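PDB 3G5O: antitoxin RelF from Mycobacterium tuberculosis, which neutralises the toxin RelG by binding it, induces its own promoter, and in complex with RelG binds DNA and represses that promoter. Local coordinates for the interface of chains A and C and the interface of chains A and B. Numbering follows the deposited sequence. Chains: chain A/B, Uncharacterized protein Rv2865; chain C, Uncharacterized protein Rv2866.

Contact 1: the interface of chains A and C. Residues chain A 89, 93; chain C 27, 30-31, 38.
A:Phe93 pushes its phenyl ring into a toxin pocket lined by C:Leu30, C:His31 and C:Leu38. The far rim of the ring makes the tight part of the contact. There CE1 stands over the centre of the C:His31 imidazole face, 3.4 Å from CE1 of that ring, so an edge of one aromatic group meets the flat side of the other. C:Leu38 and C:Leu30 both lie on one side of the phenyl plane. The branched end of C:Leu38 brings CD2 to 3.6 Å from A:Phe93 CD1, while C:Leu30 sets CB 3.7 Å from CZ and CD1 3.7 Å from CE2. With CG of A:Phe93 anti to the carbonyl carbon (chi1 -71°), the ring leans back toward A:Ile89 and out between the toxin side chains. A phenyl ring suits the place because it is flat, rigid and wholly apolar, and the leucine methyls can follow its surface.

Packing is looser toward C:Arg27 and A:Ile89. The aliphatic CG of C:Arg27 lies in plane at the ring edge, 3.9 Å from CE2, and the chain then bends at chi3, taking the guanidinium away from the ring. A:Ile89 brushes C:Leu30 with CG2, 4.2 Å from CD1. A:Phe93 closes helix 86-93 near the antitoxin's C-terminal end, and its pocket lies between toxin helices 24-30 and 35-45, with C:His31 in the loop joining them.

Contact 2: the interface of chains A and C. Residues chain A 60-61, 64-67; chain C 92, 94.
Strand 87-95 of the RelE-family toxin presents C:Arg92 and C:Asp94 to the turn joining antitoxin helices 49-62 and 67-80. C:Arg92 is extended from CG to NE, which carries its guanidinium across the interface to the turn. There NH1 and NH2 grip one atom end-on, the carbonyl oxygen of A:Pro65, at 3.0 Å from NH1 to O and 3.1 Å from NH2 to O. That oxygen lies almost in the guanidinium plane. A proline suits such a turn because its ring restrains the backbone that offers the carbonyl.

The third nitrogen, NE, is tied within the toxin to C:Asp94 OD2 by a nearly straight salt bridge of 3.0 Å (174° at H), on the syn side of the carboxylate. The aspartate thus holds the arginine in its pose while using OD1 for the antitoxin: the A:Tyr60 hydroxyl OH gives it a hydrogen bond of 2.9 Å on the anti lone pair. A water links OD1, C:Arg92 NH2 and the amide oxygen OE1 of A:Gln64. The bend of A:Gln64 at chi2 (-49°) folds its amide back over the A:Tyr60 ring, where NE2 gives A:Tyr60 O a hydrogen bond of 2.9 Å. The carboxylate comes in over the CZ3-CH2 rim of A:Trp61, on the side where A:Tyr60 lies, the two planes 48° apart, with CZ3 3.6 Å from C:Asp94 CG. By occupying two polar residues near the toxin's C-terminal end, the site helps fasten the antitoxin to RelG, and so probably contributes to neutralisation.

Contact 3: the interface of chains A and B. Residues chain A 20-21, 24; chain B 13, 16-17, 36, 38.
B:Ile13 of one antitoxin subunit fits against A:Leu20, A:Asn21 and A:Val24 on helix 20-28 of the other, in the paired N-terminal region by which Phd/YefM antitoxins dimerise. Its side chain starts at CB, which mainly serves as the branch point. CG1, anti to the backbone N (chi1 -167°), leads outward and lies 3.6 Å from A:Leu20 CD1, the two side chains sliding past each other in opposite directions. The other branch, CG2, turns toward the amide oxygen OD1 of A:Asn21 but stays 4.1 Å from it. At the tip, CD1 wedges between A:Asn21 OD1, 3.5 Å away, and A:Val24 CG2, 3.8 Å away and met tip to tip. A long, branched isoleucine can thus touch three successive contact points of a helix.

A:Leu20 CD1 also reaches B:Ile16, 3.7 Å from its CG2, so that methyl fits between two isoleucines of helix 13-16.

Polar groups border this apolar strip. B:Lys17, bent at chi3 and chi4, curls back to bring its terminal nitrogen NZ 2.7 Å from A:Asn21 OD1, a hydrogen bond from the lysine to the amide oxygen. The ND2 of the same amide lies nearby but does not bond to the lysine. An asparagine is apt here: it is short enough to keep its oxygen over B:Ile13 while offering it to the lysine. From strand 33-38, the extended B:Lys38 places NZ 3.7 Å from A:Asn21 OD1, too far for a hydrogen bond, and passes its CE alongside A:Val24 CG1.

Contact 4: the interface of chains A and C. Residues chain A 54, 57-58, 61; chain C 58, 60-61, 69.
The indole of A:Trp61, on helix 49-62 of the Phd/YefM antitoxin, meets C:Ser69 of the RelE-family toxin at its edge: the serine hydroxyl OG lies in the ring plane and accepts the hydrogen bond of NE1 at 2.8 Å (160° at H). On one face of the indole is A:Tyr60, from the same helix. From the opposite side, at the rim of the pyrrole part, comes a methyl of C:Leu60, CD1, 3.7 Å from A:Trp61 CD1. A second flat group, the carboxylate of A:Glu57, takes C:Ser69 OG on the anti lone pair of OE1 at 2.6 Å. The serine hydroxyl therefore accepts from the indole and donates to the carboxylate, a dual role for which a small alcohol is well suited.

All the antitoxin residues lie on this helix, spaced so that A:Ser54, A:Glu57, A:Thr58 and A:Trp61 share one side of it, facing strand 68-71 and the loop around C:Leu60. The second methyl of C:Leu60, CD2, presses on A:Glu57 CB at 3.5 Å, and from that CB the chain bends at chi2 (-58°) toward the serine.

A:Thr58 OG1 works both ways as well. It accepts from the backbone N of C:Arg61 at 3.0 Å and donates to A:Ser54 O, one turn earlier, at 2.7 Å, so the helix backbone orients the hydroxyl toward the toxin. The hydroxyl OG of that same A:Ser54 lies 3.7 Å from C:Lys58 CB.

Contact 1: the interface of chains A and C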
# COMPACT_ATOMS: atom_id res chain seq x y z
N ILE A 89 -27.87 -10.92 -13.75
CA ILE A 89 -26.96 -9.86 -14.15
C ILE A 89 -26.91 -9.77 -15.68
O ILE A 89 -26.96 -8.68 -16.22
CB ILE A 89 -25.52 -10.09 -13.56
CG1 ILE A 89 -25.49 -9.91 -12.04
CG2 ILE A 89 -24.48 -9.13 -14.20
CD1 ILE A 89 -25.64 -8.48 -11.56
N PHE A 93 -28.19 -6.30 -17.60
CA PHE A 93 -27.21 -5.45 -18.27
C PHE A 93 -27.09 -5.71 -19.77
O PHE A 93 -26.31 -5.04 -20.43
CB PHE A 93 -25.84 -5.52 -17.57
CG PHE A 93 -25.82 -4.83 -16.24
CD1 PHE A 93 -25.72 -3.45 -16.16
CD2 PHE A 93 -25.92 -5.56 -15.07
CE1 PHE A 93 -25.71 -2.80 -14.93
CE2 PHE A 93 -25.92 -4.92 -13.83
CZ PHE A 93 -25.81 -3.54 -13.76
N ARG C 27 -23.27 -4.23 -7.84
CA ARG C 27 -24.16 -3.96 -8.96
C ARG C 27 -24.26 -2.45 -9.28
O ARG C 27 -24.25 -2.08 -10.44
CB ARG C 27 -25.54 -4.59 -8.74
CG ARG C 27 -26.42 -4.53 -10.01
CD ARG C 27 -27.79 -5.17 -9.81
NE ARG C 27 -28.59 -4.43 -8.87
CZ ARG C 27 -29.93 -4.47 -8.80
NH1 ARG C 27 -30.63 -5.20 -9.66
NH2 ARG C 27 -30.55 -3.77 -7.86
N LEU C 30 -21.37 -1.60 -11.28
CA LEU C 30 -21.54 -2.03 -12.68
C LEU C 30 -22.26 -1.01 -13.54
O LEU C 30 -21.88 -0.82 -14.70
CB LEU C 30 -22.29 -3.36 -12.76
CG LEU C 30 -21.52 -4.63 -12.39
CD1 LEU C 30 -22.53 -5.80 -12.54
CD2 LEU C 30 -20.33 -4.90 -13.27
N HIS C 31 -23.24 -0.32 -12.95
CA HIS C 31 -24.02 0.70 -13.65
C HIS C 31 -23.21 1.90 -14.06
O HIS C 31 -23.66 2.65 -14.92
CB HIS C 31 -25.24 1.15 -12.82
CG HIS C 31 -26.45 0.29 -13.01
ND1 HIS C 31 -27.18 0.28 -14.18
CD2 HIS C 31 -27.04 -0.61 -12.19
CE1 HIS C 31 -28.18 -0.59 -14.07
NE2 HIS C 31 -28.12 -1.13 -12.86
N LEU C 38 -18.22 -2.99 -18.90
CA LEU C 38 -19.31 -3.76 -18.27
C LEU C 38 -19.39 -5.18 -18.82
O LEU C 38 -19.38 -6.15 -18.07
CB LEU C 38 -20.63 -3.00 -18.43
CG LEU C 38 -21.92 -3.77 -18.17
CD1 LEU C 38 -21.98 -4.16 -16.71
CD2 LEU C 38 -23.07 -2.83 -18.55

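Contact 2: the interface of chains A and C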
# COMPACT_ATOMS: atom_id res chain seq x y z
N TYR A 60 -3.31 -0.69 -3.44
CA TYR A 60 -4.30 -0.11 -4.32
C TYR A 60 -5.65 0.13 -3.59
O TYR A 60 -6.19 1.26 -3.61
CB TYR A 60 -4.56 -1.00 -5.56
CG TYR A 60 -5.71 -0.41 -6.36
CD1 TYR A 60 -5.49 0.62 -7.27
CD2 TYR A 60 -7.01 -0.85 -6.16
CE1 TYR A 60 -6.56 1.21 -7.98
CE2 TYR A 60 -8.07 -0.29 -6.85
CZ TYR A 60 -7.83 0.75 -7.75
OH TYR A 60 -8.90 1.30 -8.43
N TRP A 61 -6.19 -0.94 -3.01
CA TRP A 61 -7.56 -0.88 -2.48
C TRP A 61 -7.72 0.06 -1.29
O TRP A 61 -8.74 0.79 -1.21
CB TRP A 61 -8.11 -2.25 -2.16
CG TRP A 61 -8.59 -2.95 -3.41
CD1 TRP A 61 -8.00 -4.00 -4.05
CD2 TRP A 61 -9.76 -2.62 -4.16
NE1 TRP A 61 -8.75 -4.37 -5.15
CE2 TRP A 61 -9.83 -3.53 -5.25
CE3 TRP A 61 -10.74 -1.63 -4.04
CZ2 TRP A 61 -10.85 -3.49 -6.21
CZ3 TRP A 61 -11.79 -1.59 -5.00
CH2 TRP A 61 -11.81 -2.51 -6.07
N GLN A 64 -8.55 3.71 -2.16
CA GLN A 64 -9.79 4.08 -2.85
C GLN A 64 -10.82 4.78 -1.92
O GLN A 64 -10.94 4.45 -0.75
CB GLN A 64 -10.41 2.86 -3.55
CG GLN A 64 -9.43 2.19 -4.49
CD GLN A 64 -8.74 3.19 -5.45
OE1 GLN A 64 -9.42 3.95 -6.13
NE2 GLN A 64 -7.40 3.16 -5.50
N PRO A 65 -11.53 5.79 -2.46
CA PRO A 65 -12.45 6.55 -1.60
C PRO A 65 -13.60 5.69 -1.11
O PRO A 65 -14.14 4.87 -1.90
CB PRO A 65 -13.01 7.67 -2.53
CG PRO A 65 -12.69 7.26 -3.94
CD PRO A 65 -11.53 6.21 -3.88
N GLY A 66 -13.94 5.81 0.17
CA GLY A 66 -15.06 5.10 0.77
C GLY A 66 -14.86 3.59 0.75
O GLY A 66 -15.86 2.83 0.76
N ILE A 67 -13.60 3.13 0.68
CA ILE A 67 -13.34 1.67 0.63
C ILE A 67 -13.93 0.91 1.83
O ILE A 67 -14.62 -0.10 1.64
CB ILE A 67 -11.80 1.29 0.35
CG1 ILE A 67 -11.66 -0.24 0.12
CG2 ILE A 67 -10.89 1.75 1.47
CD1 ILE A 67 -12.56 -0.75 -1.03
N ARG C 92 -17.00 -5.01 -4.87
CA ARG C 92 -16.75 -3.73 -5.52
C ARG C 92 -16.11 -3.96 -6.88
O ARG C 92 -15.38 -4.94 -7.06
CB ARG C 92 -15.86 -2.84 -4.64
CG ARG C 92 -15.65 -1.38 -5.20
CD ARG C 92 -15.38 -0.34 -4.04
NE ARG C 92 -14.72 0.87 -4.55
CZ ARG C 92 -14.55 2.01 -3.87
NH1 ARG C 92 -15.01 2.15 -2.62
NH2 ARG C 92 -13.94 3.05 -4.44
N ASP C 94 -13.97 -1.63 -9.63
CA ASP C 94 -13.31 -0.34 -9.91
C ASP C 94 -12.82 -0.30 -11.35
O ASP C 94 -12.32 -1.29 -11.86
CB ASP C 94 -12.11 -0.16 -8.99
CG ASP C 94 -12.44 0.63 -7.76
OD1 ASP C 94 -11.51 1.29 -7.24
OD2 ASP C 94 -13.63 0.58 -7.29
O HOH W 1 -11.96 3.70 -6.63

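Contact 3: the interface of chains A and B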
# COMPACT_ATOMS: atom_id res chain seq x y z
N LEU A 20 19.95 -20.95 -2.16
CA LEU A 20 19.08 -19.96 -2.80
C LEU A 20 17.77 -20.60 -3.22
O LEU A 20 16.70 -20.03 -2.99
CB LEU A 20 19.75 -19.32 -4.03
CG LEU A 20 19.58 -17.81 -4.29
CD1 LEU A 20 19.45 -17.54 -5.78
CD2 LEU A 20 18.47 -17.06 -3.53
N ASN A 21 17.86 -21.80 -3.80
CA ASN A 21 16.69 -22.53 -4.23
C ASN A 21 15.71 -22.65 -3.07
O ASN A 21 14.52 -22.42 -3.24
CB ASN A 21 17.03 -23.95 -4.74
CG ASN A 21 17.51 -23.97 -6.18
OD1 ASN A 21 17.20 -23.07 -6.96
ND2 ASN A 21 18.26 -25.03 -6.55
N VAL A 24 14.13 -19.27 -1.79
CA VAL A 24 13.13 -18.85 -2.78
C VAL A 24 11.87 -19.74 -2.71
O VAL A 24 10.73 -19.21 -2.68
CB VAL A 24 13.71 -18.81 -4.22
CG1 VAL A 24 12.62 -18.71 -5.22
CG2 VAL A 24 14.68 -17.63 -4.37
N ILE B 13 16.13 -17.82 -11.69
CA ILE B 13 16.99 -18.06 -10.51
C ILE B 13 18.41 -18.49 -10.92
O ILE B 13 19.38 -18.18 -10.22
CB ILE B 13 16.37 -19.02 -9.45
CG1 ILE B 13 17.18 -18.94 -8.13
CG2 ILE B 13 16.27 -20.47 -9.98
CD1 ILE B 13 16.50 -19.65 -6.96
N ILE B 16 20.61 -15.55 -10.81
CA ILE B 16 20.92 -15.01 -9.47
C ILE B 16 22.00 -15.84 -8.73
O ILE B 16 22.85 -15.28 -8.03
CB ILE B 16 19.65 -14.92 -8.57
CG1 ILE B 16 18.50 -14.20 -9.29
CG2 ILE B 16 19.95 -14.19 -7.28
CD1 ILE B 16 18.90 -12.84 -9.86
N LYS B 17 21.96 -17.17 -8.91
CA LYS B 17 22.84 -18.07 -8.14
C LYS B 17 24.31 -17.68 -8.25
O LYS B 17 24.80 -17.40 -9.35
CB LYS B 17 22.71 -19.50 -8.63
CG LYS B 17 21.57 -20.27 -8.07
CD LYS B 17 21.84 -21.75 -8.31
CE LYS B 17 20.73 -22.42 -9.09
NZ LYS B 17 19.57 -22.67 -8.21
N ILE B 36 12.16 -13.08 -9.32
CA ILE B 36 12.97 -14.27 -9.63
C ILE B 36 12.06 -15.40 -10.06
O ILE B 36 11.10 -15.73 -9.35
CB ILE B 36 13.74 -14.70 -8.38
CG1 ILE B 36 14.68 -13.56 -7.93
CG2 ILE B 36 14.56 -15.96 -8.70
CD1 ILE B 36 15.27 -13.74 -6.54
N LYS B 38 11.28 -19.42 -11.43
CA LYS B 38 11.54 -20.83 -11.77
C LYS B 38 10.80 -21.19 -13.07
O LYS B 38 9.56 -21.23 -13.10
CB LYS B 38 11.09 -21.74 -10.63
CG LYS B 38 11.79 -21.33 -9.29
CD LYS B 38 11.90 -22.50 -8.30
CE LYS B 38 13.09 -22.29 -7.34
NZ LYS B 38 13.55 -23.56 -6.64

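Contact 4: the interface of chains A and C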
# COMPACT_ATOMS: atom_id res chain seq x y z
N SER A 54 -0.21 -9.60 -3.49
CA SER A 54 -1.11 -9.30 -2.36
C SER A 54 -0.88 -7.91 -1.76
O SER A 54 -1.83 -7.13 -1.54
CB SER A 54 -0.97 -10.37 -1.28
OG SER A 54 -1.60 -11.58 -1.69
N GLU A 57 -1.88 -5.10 -4.31
CA GLU A 57 -3.31 -4.93 -4.39
C GLU A 57 -3.88 -4.35 -3.08
O GLU A 57 -4.87 -3.62 -3.10
CB GLU A 57 -3.99 -6.28 -4.75
CG GLU A 57 -3.68 -6.75 -6.15
CD GLU A 57 -4.12 -5.68 -7.16
OE1 GLU A 57 -5.35 -5.46 -7.30
OE2 GLU A 57 -3.23 -5.01 -7.75
N THR A 58 -3.28 -4.67 -1.94
CA THR A 58 -3.73 -4.07 -0.70
C THR A 58 -3.51 -2.55 -0.74
O THR A 58 -4.38 -1.77 -0.32
CB THR A 58 -2.99 -4.68 0.52
OG1 THR A 58 -3.21 -6.09 0.53
CG2 THR A 58 -3.51 -4.08 1.81
N TRP A 61 -6.19 -0.94 -3.01
CA TRP A 61 -7.56 -0.88 -2.48
C TRP A 61 -7.72 0.06 -1.29
O TRP A 61 -8.74 0.79 -1.21
CB TRP A 61 -8.11 -2.25 -2.16
CG TRP A 61 -8.59 -2.95 -3.41
CD1 TRP A 61 -8.00 -4.00 -4.05
CD2 TRP A 61 -9.76 -2.62 -4.16
NE1 TRP A 61 -8.75 -4.37 -5.15
CE2 TRP A 61 -9.83 -3.53 -5.25
CE3 TRP A 61 -10.74 -1.63 -4.04
CZ2 TRP A 61 -10.85 -3.49 -6.21
CZ3 TRP A 61 -11.79 -1.59 -5.00
CH2 TRP A 61 -11.81 -2.51 -6.07
N LYS C 58 -5.75 -12.31 -5.74
CA LYS C 58 -4.87 -12.50 -4.59
C LYS C 58 -5.51 -12.04 -3.32
O LYS C 58 -6.28 -11.09 -3.34
CB LYS C 58 -3.54 -11.75 -4.81
CG LYS C 58 -2.71 -12.28 -6.01
CD LYS C 58 -1.98 -13.58 -5.70
CE LYS C 58 -1.61 -14.36 -7.01
NZ LYS C 58 -2.69 -15.36 -7.41
N LEU C 60 -5.98 -10.20 0.11
CA LEU C 60 -5.47 -8.93 0.58
C LEU C 60 -5.05 -9.01 2.04
O LEU C 60 -5.34 -9.99 2.75
CB LEU C 60 -6.52 -7.82 0.34
CG LEU C 60 -6.98 -7.70 -1.12
CD1 LEU C 60 -7.84 -6.43 -1.32
CD2 LEU C 60 -5.71 -7.67 -2.03
N ARG C 61 -4.32 -7.99 2.50
CA ARG C 61 -3.61 -8.04 3.79
C ARG C 61 -4.07 -6.91 4.67
O ARG C 61 -4.90 -6.08 4.25
CB ARG C 61 -2.09 -7.98 3.57
CG ARG C 61 -1.56 -9.07 2.59
CD ARG C 61 -1.87 -10.45 3.18
NE ARG C 61 -1.25 -11.54 2.40
CZ ARG C 61 -1.78 -12.74 2.27
NH1 ARG C 61 -2.94 -12.99 2.86
NH2 ARG C 61 -1.14 -13.68 1.57
N SER C 69 -8.42 -9.57 -4.49
CA SER C 69 -8.51 -8.61 -5.60
C SER C 69 -8.12 -9.33 -6.86
O SER C 69 -7.06 -9.94 -6.89
CB SER C 69 -7.54 -7.41 -5.43
OG SER C 69 -7.62 -6.48 -6.54

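Contacts 1, 2 and 4 follow one antitoxin chain around one toxin. Contacts 2 and 4 are neighbours, their C-alpha centres about 11 Å apart, and share A:Trp61 near the end of helix 49-62. Contact 1, where helix 86-93 meets the toxin, lies about 18 Å from contact 2 and 23 Å from contact 4. Contact 3, about 25 Å from contact 4 and 44 Å from contact 1, instead joins two antitoxins. Dimerisation and toxin binding thus use separate parts of the chain, which lets an antitoxin pair carry two toxins in the heterotetramer.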